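Local coordinates for aclacinomycin-N/aclacinomycin-A oxidase (PDB 2IPI), which oxidises the terminal sugar of aclacinomycin antibiotics in the last two steps of their biosynthesis, using a bicovalently bound FAD and molecular oxygen, at residues W391-L396 and W423-W428; R360-G365 and D471-D476. One frame throughout, in Å; residues are numbered along the deposited sequence.

Interaction 1 of 2, residues W391-L396 and W423-W428; sequences WGEVSL and WMSATW. With AKY (methyl (2S,4R)-2-ethyl-2,5,7-trihydroxy-6,11-dioxo-4-{[2,3,6-trideoxy-4-O-{2,6-dideoxy-4-O-[(2S,6S)-6-methyl-5-oxotetrahydro-2h -pyran-2-yl]-alpha-D-lyxo-hexopyranosyl}-3-(dimethylamino)-D-ribo-hexopyranosyl]oxy}-1,2,3,4,6,11-hexahydrotetracene-1-c arboxylate), chain E.
E393 and S425 meet as a hydrogen-bonded pair of neighbouring antiparallel strands in the seven-stranded sheet of this flavin oxidase, a worked example of a sheet face turned into a wall of the ligand pocket. Their two backbone bonds, E393 N to S425 O at 3.1 Å and S425 N to E393 O, are repeated by the reciprocal pair S395 and W423. Between these pairs CA-H...O contacts fill in, as from M424 CA to E393 O.

Apolar packing between the strands is modest. V394 and M424 run side by side on the face that also carries A426, with V394 CG2 4.2 Å from M424 CG.

The opposite face holds the ligand AKY. Its polycyclic aglycone lies over one face of the W391 ring, where C15 sits 3.3 Å above the ring plane, toward the rim. Over one face of the W423 ring lie AKY C39, 4.0 Å above its centre, and C41, whose very short approach is doubtful; S425 CB lies over the opposite face, toward the rim.

Polar grips on the ligand come from T427. Its OG1 is hydrogen-bonded to the amine N11 of AKY at 2.9 Å, though the even closer AKY C51 makes the detail doubtful, and the backbone O of T427 accepts a weak hydrogen bond from AKY O4. S425 OG is buried without a polar partner, whereas S395 OG donates to E393 OE2 on its syn lone pair at 2.8 Å.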
# COMPACT_ATOMS: atom_id res chain seq x y z
N TRP A 391 19.24 -5.40 -9.98
CA TRP A 391 19.04 -4.68 -8.73
C TRP A 391 17.84 -5.19 -7.94
O TRP A 391 16.76 -4.59 -8.01
CB TRP A 391 18.83 -3.19 -9.02
CG TRP A 391 19.74 -2.30 -8.24
CD1 TRP A 391 19.41 -1.45 -7.23
CD2 TRP A 391 21.16 -2.17 -8.44
NE1 TRP A 391 20.54 -0.80 -6.77
CE2 TRP A 391 21.63 -1.23 -7.50
CE3 TRP A 391 22.07 -2.76 -9.31
CZ2 TRP A 391 22.97 -0.86 -7.41
CZ3 TRP A 391 23.41 -2.39 -9.21
CH2 TRP A 391 23.84 -1.45 -8.27
N GLY A 392 18.00 -6.29 -7.21
CA GLY A 392 16.98 -6.93 -6.43
C GLY A 392 17.05 -6.65 -4.95
O GLY A 392 18.07 -6.34 -4.33
N GLU A 393 15.89 -6.75 -4.28
CA GLU A 393 15.92 -6.60 -2.83
C GLU A 393 14.63 -7.12 -2.19
O GLU A 393 13.59 -7.17 -2.83
CB GLU A 393 16.18 -5.16 -2.40
CG GLU A 393 15.22 -4.10 -2.92
CD GLU A 393 14.44 -3.51 -1.74
OE1 GLU A 393 14.28 -2.28 -1.62
OE2 GLU A 393 13.99 -4.37 -0.95
N VAL A 394 14.80 -7.46 -0.92
CA VAL A 394 13.73 -7.89 -0.05
C VAL A 394 13.56 -6.95 1.13
O VAL A 394 14.47 -6.77 1.94
CB VAL A 394 14.00 -9.30 0.51
CG1 VAL A 394 12.93 -9.67 1.53
CG2 VAL A 394 14.14 -10.28 -0.65
N SER A 395 12.38 -6.37 1.25
CA SER A 395 12.10 -5.50 2.40
C SER A 395 11.21 -6.22 3.40
O SER A 395 10.18 -6.81 3.05
CB SER A 395 11.45 -4.21 1.92
OG SER A 395 12.29 -3.48 1.06
N LEU A 396 11.57 -6.18 4.67
CA LEU A 396 10.75 -6.73 5.72
C LEU A 396 10.24 -5.58 6.59
O LEU A 396 11.06 -4.80 7.07
CB LEU A 396 11.48 -7.76 6.59
CG LEU A 396 12.38 -8.75 5.85
CD1 LEU A 396 13.29 -9.48 6.85
CD2 LEU A 396 11.53 -9.74 5.07
N TRP A 423 7.88 -7.09 0.87
CA TRP A 423 7.71 -6.59 -0.49
C TRP A 423 8.97 -6.84 -1.30
O TRP A 423 10.01 -6.27 -0.97
CB TRP A 423 7.41 -5.09 -0.50
CG TRP A 423 7.06 -4.48 -1.82
CD1 TRP A 423 5.95 -4.76 -2.56
CD2 TRP A 423 7.80 -3.50 -2.57
NE1 TRP A 423 5.96 -4.01 -3.71
CE2 TRP A 423 7.09 -3.23 -3.74
CE3 TRP A 423 9.01 -2.82 -2.36
CZ2 TRP A 423 7.52 -2.32 -4.70
CZ3 TRP A 423 9.45 -1.92 -3.30
CH2 TRP A 423 8.71 -1.67 -4.47
N MET A 424 8.90 -7.68 -2.34
CA MET A 424 10.13 -7.93 -3.10
C MET A 424 10.05 -7.33 -4.49
O MET A 424 9.00 -7.34 -5.13
CB MET A 424 10.40 -9.42 -3.25
CG MET A 424 10.16 -10.23 -1.98
SD MET A 424 10.57 -11.96 -2.29
CE MET A 424 10.47 -12.59 -0.62
N SER A 425 11.19 -6.80 -4.94
CA SER A 425 11.25 -6.10 -6.20
C SER A 425 12.59 -6.24 -6.93
O SER A 425 13.58 -6.65 -6.34
CB SER A 425 10.99 -4.60 -5.98
OG SER A 425 12.10 -4.01 -5.31
N ALA A 426 12.51 -5.87 -8.19
CA ALA A 426 13.55 -5.59 -9.15
C ALA A 426 13.23 -4.23 -9.76
O ALA A 426 12.06 -3.95 -10.07
CB ALA A 426 13.66 -6.63 -10.26
N THR A 427 14.26 -3.44 -9.90
CA THR A 427 14.20 -2.07 -10.37
C THR A 427 15.31 -1.85 -11.40
O THR A 427 16.42 -2.30 -11.12
CB THR A 427 14.39 -1.07 -9.20
OG1 THR A 427 13.61 -1.52 -8.09
CG2 THR A 427 13.92 0.31 -9.63
N TRP A 428 14.97 -1.23 -12.52
CA TRP A 428 15.94 -1.04 -13.60
C TRP A 428 15.60 0.13 -14.51
O TRP A 428 14.59 0.79 -14.38
CB TRP A 428 16.11 -2.30 -14.44
CG TRP A 428 15.01 -2.82 -15.29
CD1 TRP A 428 14.92 -2.69 -16.65
CD2 TRP A 428 13.85 -3.55 -14.88
NE1 TRP A 428 13.77 -3.30 -17.11
CE2 TRP A 428 13.10 -3.83 -16.05
CE3 TRP A 428 13.34 -4.01 -13.66
CZ2 TRP A 428 11.89 -4.54 -16.01
CZ3 TRP A 428 12.15 -4.70 -13.63
CH2 TRP A 428 11.43 -4.97 -14.80
O15 AKY E . 4.90 -0.81 1.48
C42 AKY E . 5.70 -0.16 0.78
C40 AKY E . 6.74 0.72 1.53
C38 AKY E . 7.74 1.37 0.67
C39 AKY E . 5.95 -0.41 -0.76
C41 AKY E . 5.96 -1.49 -1.55
O14 AKY E . 6.62 0.63 -1.43
C37 AKY E . 7.82 1.00 -0.76
O13 AKY E . 8.55 1.99 -1.45
C35 AKY E . 9.43 1.53 -2.43
C34 AKY E . 10.90 1.63 -2.00
C36 AKY E . 11.07 1.47 -0.59
O11 AKY E . 11.61 2.89 -2.48
C33 AKY E . 9.15 2.17 -3.78
O12 AKY E . 7.73 2.07 -4.31
C32 AKY E . 9.78 3.41 -3.96
C31 AKY E . 11.18 3.30 -3.88
O7 AKY E . 17.22 2.54 -6.12
C7 AKY E . 17.69 3.54 -7.03
C8 AKY E . 18.00 4.78 -6.29
C9 AKY E . 19.36 4.68 -5.65
O9 AKY E . 19.39 3.48 -4.97
C13 AKY E . 19.57 5.88 -4.80
C14 AKY E . 18.47 5.80 -3.74
C20 AKY E . 18.90 2.96 -7.69
C19 AKY E . 20.20 3.45 -7.51
C10 AKY E . 20.36 4.74 -6.74
C11 AKY E . 21.27 2.90 -8.20
C18 AKY E . 21.07 1.85 -9.10
C17 AKY E . 19.77 1.35 -9.30
C6 AKY E . 18.72 1.91 -8.58
O6 AKY E . 17.46 1.46 -8.75
C12 AKY E . 22.16 1.34 -9.84
O3 AKY E . 23.32 1.76 -9.67
C15 AKY E . 21.92 0.32 -10.80
C1 AKY E . 22.99 -0.14 -11.57
C2 AKY E . 22.81 -1.10 -12.57
C3 AKY E . 21.52 -1.60 -12.77
C16 AKY E . 20.62 -0.18 -11.00
C5 AKY E . 19.54 0.33 -10.25
O5 AKY E . 18.35 -0.01 -10.40
C4 AKY E . 20.45 -1.16 -12.00
O4 AKY E . 19.23 -1.68 -12.26
O18 AKY E . 11.81 2.44 -4.84
C45 AKY E . 15.82 2.28 -6.30
C43 AKY E . 20.05 5.88 -7.72
O16 AKY E . 19.21 5.75 -8.61
O17 AKY E . 20.72 7.06 -7.64
C44 AKY E . 21.40 7.26 -8.88
O19 AKY E . 15.03 3.44 -6.26
C47 AKY E . 13.86 1.19 -5.13
N11 AKY E . 13.09 0.13 -5.80
C52 AKY E . 12.71 -1.03 -5.08
C51 AKY E . 12.19 0.52 -6.83
C46 AKY E . 15.38 1.29 -5.22
C48 AKY E . 13.24 2.57 -4.87
C49 AKY E . 13.62 3.53 -5.98
C50 AKY E . 12.62 3.87 -7.09

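Interaction 2 of 2, residues R360-G365 and D471-D476; sequences RTKSKG and DVDLVD
K362 and K364, two residues apart on the edge strand 360-368, reach the carboxylates of D471 and D473 and form a four-residue salt-bridge network, an example of buried charges balancing one another. In K362, CG is anti to the backbone N (chi1 -177°); beyond it the chain bends at chi2 and chi3, and the side chain crosses that of D471 at about a right angle. Its NZ donates to D471 OD1 at 3.0 Å, meeting the oxygen on its anti side and 19° out of the carboxylate plane; D473 OD1, 3.9 Å from the same NZ, is a long ion pair. The strongest polar partner of K362 NZ is E92 OE1, which also accepts a hydrogen bond from V472 N.

K364 NZ serves both acids. It bonds weakly to D471 OD1 and to D471 OD2, the latter at 2.9 Å, and makes a salt bridge to D473 OD1 at 3.1 Å. K364 CE is as near to D471 OD2 as NZ is, which makes the finer detail of this pose doubtful. Y445 adds a cation-pi contact to the lysine.

On the acceptor side, D471 OD1 and D473 OD1 stand 3.2 Å apart, a closeness that the two ammonium groups would be expected to offset. D473 N gives D471 OD1 another, weak bond, and R442 pairs with D473 OD2. L474 N bonds to D471 O, opening the short 3-10 turn 472-475. The network thus ties the outermost strand of the antiparallel sheet to the berberine-like C-terminal region typical of this FAD-linked oxidase family.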
# COMPACT_ATOMS: atom_id res chain seq x y z
N ARG A 360 11.72 1.52 -14.17
CA ARG A 360 11.04 0.26 -14.46
C ARG A 360 11.08 -0.67 -13.25
O ARG A 360 12.17 -0.89 -12.71
CB ARG A 360 11.65 -0.43 -15.68
CG ARG A 360 11.64 0.34 -16.98
CD ARG A 360 11.67 -0.63 -18.16
NE ARG A 360 11.11 -0.06 -19.37
CZ ARG A 360 10.06 -0.40 -20.08
NH1 ARG A 360 9.75 0.30 -21.17
NH2 ARG A 360 9.27 -1.41 -19.75
N THR A 361 9.95 -1.22 -12.82
CA THR A 361 9.90 -2.10 -11.67
C THR A 361 8.94 -3.28 -11.83
O THR A 361 7.96 -3.26 -12.57
CB THR A 361 9.45 -1.38 -10.37
OG1 THR A 361 8.08 -0.98 -10.54
CG2 THR A 361 10.24 -0.11 -10.11
N LYS A 362 9.23 -4.34 -11.10
CA LYS A 362 8.38 -5.48 -10.87
C LYS A 362 8.41 -5.86 -9.40
O LYS A 362 9.51 -6.01 -8.85
CB LYS A 362 8.80 -6.67 -11.75
CG LYS A 362 7.92 -7.90 -11.63
CD LYS A 362 6.45 -7.62 -11.45
CE LYS A 362 5.47 -8.27 -12.41
NZ LYS A 362 4.16 -8.52 -11.73
N SER A 363 7.26 -6.01 -8.74
CA SER A 363 7.32 -6.38 -7.32
C SER A 363 6.22 -7.32 -6.88
O SER A 363 5.21 -7.54 -7.56
CB SER A 363 7.32 -5.13 -6.43
OG SER A 363 6.42 -4.16 -6.91
N LYS A 364 6.44 -7.92 -5.71
CA LYS A 364 5.55 -8.92 -5.14
C LYS A 364 5.75 -9.06 -3.64
O LYS A 364 6.88 -9.14 -3.14
CB LYS A 364 5.72 -10.29 -5.80
CG LYS A 364 7.08 -10.47 -6.44
CD LYS A 364 7.19 -11.81 -7.11
CE LYS A 364 5.89 -12.34 -7.66
NZ LYS A 364 5.79 -12.29 -9.14
N GLY A 365 4.63 -9.11 -2.92
CA GLY A 365 4.66 -9.15 -1.48
C GLY A 365 4.12 -10.38 -0.80
O GLY A 365 3.82 -11.38 -1.46
N ASP A 471 -0.02 -8.47 -8.43
CA ASP A 471 0.93 -9.32 -9.14
C ASP A 471 0.15 -10.24 -10.10
O ASP A 471 -0.48 -11.20 -9.67
CB ASP A 471 1.75 -10.15 -8.18
CG ASP A 471 2.74 -11.07 -8.87
OD1 ASP A 471 3.20 -10.76 -9.97
OD2 ASP A 471 3.04 -12.14 -8.30
N VAL A 472 0.20 -9.90 -11.38
CA VAL A 472 -0.69 -10.63 -12.31
C VAL A 472 -0.15 -12.02 -12.58
O VAL A 472 -0.80 -12.88 -13.18
CB VAL A 472 -0.92 -9.75 -13.55
CG1 VAL A 472 0.17 -9.97 -14.58
CG2 VAL A 472 -2.33 -10.00 -14.08
N ASP A 473 1.05 -12.31 -12.10
CA ASP A 473 1.60 -13.66 -12.11
C ASP A 473 0.77 -14.57 -11.22
O ASP A 473 0.84 -15.80 -11.34
CB ASP A 473 3.06 -13.66 -11.62
CG ASP A 473 3.97 -12.89 -12.56
OD1 ASP A 473 4.97 -12.29 -12.11
OD2 ASP A 473 3.67 -12.90 -13.78
N LEU A 474 -0.02 -13.97 -10.32
CA LEU A 474 -0.87 -14.78 -9.45
C LEU A 474 -1.96 -15.50 -10.24
O LEU A 474 -2.55 -16.44 -9.71
CB LEU A 474 -1.53 -13.95 -8.35
CG LEU A 474 -0.60 -13.30 -7.32
CD1 LEU A 474 -1.41 -12.84 -6.10
CD2 LEU A 474 0.52 -14.23 -6.91
N VAL A 475 -2.18 -15.05 -11.46
CA VAL A 475 -3.19 -15.61 -12.34
C VAL A 475 -2.54 -16.37 -13.49
O VAL A 475 -3.23 -16.87 -14.38
CB VAL A 475 -4.11 -14.51 -12.90
CG1 VAL A 475 -5.28 -15.11 -13.66
CG2 VAL A 475 -4.60 -13.60 -11.77
N ASP A 476 -1.22 -16.49 -13.47
CA ASP A 476 -0.50 -17.31 -14.44
C ASP A 476 -0.14 -18.68 -13.85
O ASP A 476 0.58 -18.80 -12.86
CB ASP A 476 0.76 -16.58 -14.91
CG ASP A 476 1.58 -17.43 -15.86
OD1 ASP A 476 1.49 -17.21 -17.08
OD2 ASP A 476 2.31 -18.32 -15.37

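In the fold
Strand 420-428 is shared ground: interaction 1 uses one of its edges, and strand 360-368 of interaction 2 takes the other. M424 N probably makes a short bond to K364 O at 2.6 Å and W428 N one to R360 O at 2.8 Å, while W423 CZ2 packs 3.1 Å from S363 OG. The centres of the contacts lie about 12 Å apart. Interaction 1 lines the aclacinomycin pocket directly; interaction 2 has its salt bridges off the pocket, yet its T361 touches AKY and the S363 side chain is about 6 Å from the ligand. Both proton acceptors are close: the Y397 side chain is about 4 Å from that of S395, and Y469 meets the W423 ring and hydrogen-bonds to AKY.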